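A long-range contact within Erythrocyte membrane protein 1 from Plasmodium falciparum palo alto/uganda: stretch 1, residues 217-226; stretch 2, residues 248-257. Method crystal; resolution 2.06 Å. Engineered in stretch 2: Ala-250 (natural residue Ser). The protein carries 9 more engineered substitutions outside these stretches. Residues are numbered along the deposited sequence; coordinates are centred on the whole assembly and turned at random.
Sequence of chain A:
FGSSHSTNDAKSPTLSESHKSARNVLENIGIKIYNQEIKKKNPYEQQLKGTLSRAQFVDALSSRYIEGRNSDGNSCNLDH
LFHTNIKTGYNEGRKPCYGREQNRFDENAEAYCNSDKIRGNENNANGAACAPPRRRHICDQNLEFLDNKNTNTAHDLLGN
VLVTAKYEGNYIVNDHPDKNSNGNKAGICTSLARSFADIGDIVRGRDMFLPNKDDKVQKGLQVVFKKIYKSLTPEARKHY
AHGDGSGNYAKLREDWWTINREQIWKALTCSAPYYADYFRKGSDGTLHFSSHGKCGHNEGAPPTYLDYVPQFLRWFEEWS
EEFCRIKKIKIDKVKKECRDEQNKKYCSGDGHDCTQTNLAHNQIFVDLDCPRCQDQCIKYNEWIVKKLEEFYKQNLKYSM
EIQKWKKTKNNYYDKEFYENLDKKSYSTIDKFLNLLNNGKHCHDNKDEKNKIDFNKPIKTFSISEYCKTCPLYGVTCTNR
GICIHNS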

# COMPACT_ATOMS: atom_id res chain seq x y z
N VAL A 217 -3.92 18.25 10.87
CA VAL A 217 -3.00 17.28 11.50
C VAL A 217 -1.61 17.85 11.52
O VAL A 217 -1.01 17.90 12.58
N GLN A 218 -1.12 18.35 10.36
CA GLN A 218 0.24 18.92 10.25
C GLN A 218 0.45 20.17 11.06
O GLN A 218 1.51 20.33 11.69
N LYS A 219 -0.55 21.07 11.05
CA LYS A 219 -0.47 22.32 11.80
C LYS A 219 -0.42 22.06 13.30
O LYS A 219 0.38 22.69 13.99
N GLY A 220 -1.20 21.07 13.77
CA GLY A 220 -1.20 20.63 15.16
C GLY A 220 0.15 20.07 15.55
O GLY A 220 0.71 20.45 16.58
N LEU A 221 0.71 19.21 14.68
CA LEU A 221 2.02 18.58 14.89
C LEU A 221 3.15 19.59 14.95
O LEU A 221 4.00 19.46 15.82
N GLN A 222 3.15 20.61 14.08
CA GLN A 222 4.18 21.64 14.16
C GLN A 222 4.12 22.51 15.43
O GLN A 222 5.17 22.92 15.92
N VAL A 223 2.91 22.67 16.02
CA VAL A 223 2.69 23.39 17.29
C VAL A 223 3.23 22.53 18.44
O VAL A 223 4.05 23.02 19.23
N VAL A 224 2.83 21.24 18.50
CA VAL A 224 3.30 20.29 19.53
C VAL A 224 4.82 20.16 19.50
O VAL A 224 5.46 20.21 20.55
N PHE A 225 5.40 20.04 18.30
CA PHE A 225 6.85 19.90 18.14
C PHE A 225 7.67 21.16 18.47
O PHE A 225 8.84 21.04 18.83
N LYS A 226 7.04 22.36 18.41
CA LYS A 226 7.65 23.64 18.79
C LYS A 226 7.77 23.68 20.34
O LYS A 226 8.83 24.00 20.88
N ASN A 248 15.67 22.69 14.24
CA ASN A 248 15.67 21.73 13.12
C ASN A 248 14.56 20.75 13.45
O ASN A 248 14.79 19.67 14.02
N TYR A 249 13.33 21.17 13.15
CA TYR A 249 12.12 20.43 13.42
C TYR A 249 12.03 19.17 12.62
O TYR A 249 11.54 18.18 13.14
N ALA A 250 12.60 19.15 11.40
CA ALA A 250 12.62 17.95 10.57
C ALA A 250 13.43 16.83 11.24
O ALA A 250 12.95 15.69 11.30
N LYS A 251 14.61 17.16 11.81
CA LYS A 251 15.48 16.21 12.49
C LYS A 251 14.84 15.78 13.82
O LYS A 251 14.86 14.60 14.18
N LEU A 252 14.25 16.74 14.53
CA LEU A 252 13.56 16.51 15.79
C LEU A 252 12.38 15.53 15.64
O LEU A 252 12.21 14.65 16.49
N ARG A 253 11.58 15.68 14.56
CA ARG A 253 10.44 14.79 14.32
C ARG A 253 10.89 13.39 13.88
O ARG A 253 10.26 12.41 14.28
N GLU A 254 11.98 13.29 13.08
CA GLU A 254 12.61 12.05 12.61
C GLU A 254 13.06 11.20 13.79
O GLU A 254 12.88 9.98 13.77
N ASP A 255 13.77 11.84 14.76
CA ASP A 255 14.31 11.18 15.95
C ASP A 255 13.19 10.82 16.88
O ASP A 255 13.19 9.73 17.42
N TRP A 256 12.18 11.70 17.01
CA TRP A 256 11.04 11.35 17.83
C TRP A 256 10.42 10.06 17.30
O TRP A 256 10.16 9.16 18.08
N TRP A 257 10.23 9.95 15.96
CA TRP A 257 9.64 8.75 15.37
C TRP A 257 10.49 7.53 15.69
O TRP A 257 9.99 6.55 16.22

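An arginine side chain serving as the knob of a helix-helix contact is the striking feature here: Arg-253 lies in a hole formed by Gln-218, Leu-221, Gln-222 and Phe-225, a place more often filled by an apolar residue. The example illustrates a general principle, that a long cationic side chain can pack through its methylenes and still satisfy its charged end with polar groups. The two helices cross almost at right angles, at 91°, with their axes 10.9 Å apart at closest approach, so the contact is compact and a few side chains carry most of it.

Arg-253 leaves its helix sideways to the other stretch. Its chi1 is m, but chi2 (-146°) and chi3 (-123°) lie between the usual wells. Along this path the aliphatic part covers one face of the Phe-225 ring: CG of Arg-253 stands 3.5 Å from the ring centroid of Phe-225, only 6° off the normal, a CH-pi contact, while CD of Arg-253 comes within 3.4 Å of Phe-225 CD2. Beyond the ring, the guanidinium reaches Gln-218, and Arg-253 NH1 donates a nearly straight hydrogen bond to Gln-218 OE1 at 3.2 Å. Gln-218 also starts out sideways, and its m, m conformation brings its amide nearer the arginine. Leu-221, with chi angles m and t, points toward the partner helix and places its CB 3.8 Å from Arg-253 NH1.

One water completes the polar end. It accepts from Arg-253 NH2 at a short 2.4 Å and donates to Gln-218 OE1 at 2.7 Å and to Gln-222 OE1 at 3.1 Å. Gln-222 OE1 itself stays 4.3 Å from Arg-253 NH2, so the water links two groups that do not hydrogen-bond directly.

Phe-225, an m rotamer pointing toward the second helix, is the apolar centre and has the largest area covered by the other stretch. Its edge meets the face of the Trp-256 five-membered ring, with planes at 89° and centroids 5.3 Å apart; Phe-225 CE1 also lies 3.6 Å from Trp-256 CB. Both Trp-256 and Leu-252 adopt t at chi1 and point toward the first helix, and Leu-252 CD2 packs 4.1 Å from Phe-225 CD1.

Tyr-249, an m rotamer at the start of its helix, also points inward. Its CE1 approaches Phe-225 O at 3.6 Å and Lys-226 CA at 3.7 Å. Lys-226, extended with every chi at t, adds its CG, 3.8 Å from Tyr-249 OH, before its end leads away from the contact.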

# COMPACT_ATOMS: atom_id res chain seq x y z
CB VAL A 217 -3.03 15.86 10.83
CG1 VAL A 217 -1.93 14.97 11.40
CG2 VAL A 217 -4.38 15.19 11.01
CB GLN A 218 0.64 19.13 8.78
CG GLN A 218 0.90 17.82 8.05
CD GLN A 218 1.90 16.93 8.77
OE1 GLN A 218 2.97 17.35 9.22
NE2 GLN A 218 1.60 15.66 8.86
CB LYS A 219 -1.60 23.27 11.39
CG LYS A 219 -1.39 23.70 9.95
CD LYS A 219 -2.36 24.73 9.42
CE LYS A 219 -2.21 24.85 7.92
NZ LYS A 219 -0.94 25.53 7.52
CB LEU A 221 2.31 17.49 13.84
CG LEU A 221 1.58 16.18 14.04
CD1 LEU A 221 1.60 15.34 12.78
CD2 LEU A 221 2.19 15.40 15.20
CB GLN A 222 4.39 22.42 12.85
CG GLN A 222 3.15 22.98 12.20
CD GLN A 222 3.38 23.27 10.73
OE1 GLN A 222 3.44 22.37 9.88
NE2 GLN A 222 3.45 24.55 10.41
CB VAL A 223 1.19 23.78 17.48
CG1 VAL A 223 0.90 24.23 18.92
CG2 VAL A 223 0.75 24.86 16.48
CB VAL A 224 2.60 18.91 19.45
CG1 VAL A 224 3.06 18.00 20.59
CG2 VAL A 224 1.10 19.06 19.49
CB PHE A 225 7.21 19.25 16.80
CG PHE A 225 7.19 17.73 16.82
CD1 PHE A 225 8.22 17.01 17.41
CD2 PHE A 225 6.18 17.03 16.17
CE1 PHE A 225 8.23 15.61 17.40
CE2 PHE A 225 6.21 15.63 16.11
CZ PHE A 225 7.23 14.93 16.73
CB LYS A 226 6.80 24.81 18.26
CG LYS A 226 7.47 26.18 18.42
CD LYS A 226 6.66 27.27 17.74
CE LYS A 226 7.25 28.65 17.94
NZ LYS A 226 6.34 29.71 17.41
CB ASN A 248 17.05 21.05 12.97
CG ASN A 248 17.25 20.21 11.72
OD1 ASN A 248 18.35 19.71 11.47
ND2 ASN A 248 16.20 20.02 10.93
CB TYR A 249 10.89 21.33 13.29
CG TYR A 249 10.89 22.46 14.30
CD1 TYR A 249 10.58 22.22 15.63
CD2 TYR A 249 11.24 23.75 13.92
CE1 TYR A 249 10.60 23.25 16.57
CE2 TYR A 249 11.26 24.79 14.86
CZ TYR A 249 10.94 24.53 16.18
OH TYR A 249 10.96 25.55 17.10
CB ALA A 250 13.18 18.27 9.19
CB LYS A 251 16.86 16.82 12.71
CG LYS A 251 17.86 15.85 13.30
CD LYS A 251 19.14 16.57 13.75
CE LYS A 251 20.07 15.66 14.53
NZ LYS A 251 20.43 14.43 13.76
CB LEU A 252 13.07 17.86 16.36
CG LEU A 252 12.41 17.83 17.74
CD1 LEU A 252 13.45 17.58 18.83
CD2 LEU A 252 11.69 19.14 18.01
CB ARG A 253 9.49 15.37 13.28
CG ARG A 253 8.81 16.65 13.70
CD ARG A 253 7.44 16.59 13.08
NE ARG A 253 7.18 17.72 12.23
CZ ARG A 253 6.10 17.86 11.48
NH1 ARG A 253 5.18 16.90 11.44
NH2 ARG A 253 5.94 18.95 10.75
CB GLU A 254 13.90 12.37 11.83
CG GLU A 254 13.69 12.69 10.37
CD GLU A 254 14.91 13.22 9.65
OE1 GLU A 254 14.73 13.69 8.50
OE2 GLU A 254 16.03 13.18 10.22
CB ASP A 255 15.35 12.06 16.64
CG ASP A 255 16.64 12.14 15.84
OD1 ASP A 255 16.70 11.51 14.75
OD2 ASP A 255 17.59 12.76 16.33
CB TRP A 256 10.00 12.48 17.86
CG TRP A 256 8.95 12.26 18.91
CD1 TRP A 256 9.02 12.63 20.22
CD2 TRP A 256 7.74 11.50 18.77
NE1 TRP A 256 7.89 12.21 20.89
CE2 TRP A 256 7.09 11.50 20.03
CE3 TRP A 256 7.13 10.82 17.69
CZ2 TRP A 256 5.87 10.86 20.24
CZ3 TRP A 256 5.90 10.21 17.90
CH2 TRP A 256 5.29 10.21 19.17
CB TRP A 257 9.44 8.89 13.84
CG TRP A 257 8.89 7.63 13.24
CD1 TRP A 257 9.60 6.65 12.60
CD2 TRP A 257 7.58 7.08 13.47
NE1 TRP A 257 8.78 5.59 12.29
CE2 TRP A 257 7.55 5.80 12.87
CE3 TRP A 257 6.42 7.57 14.09
CZ2 TRP A 257 6.39 5.03 12.81
CZ3 TRP A 257 5.26 6.80 14.04
CH2 TRP A 257 5.26 5.54 13.42
O HOH W 1 4.47 19.61 8.92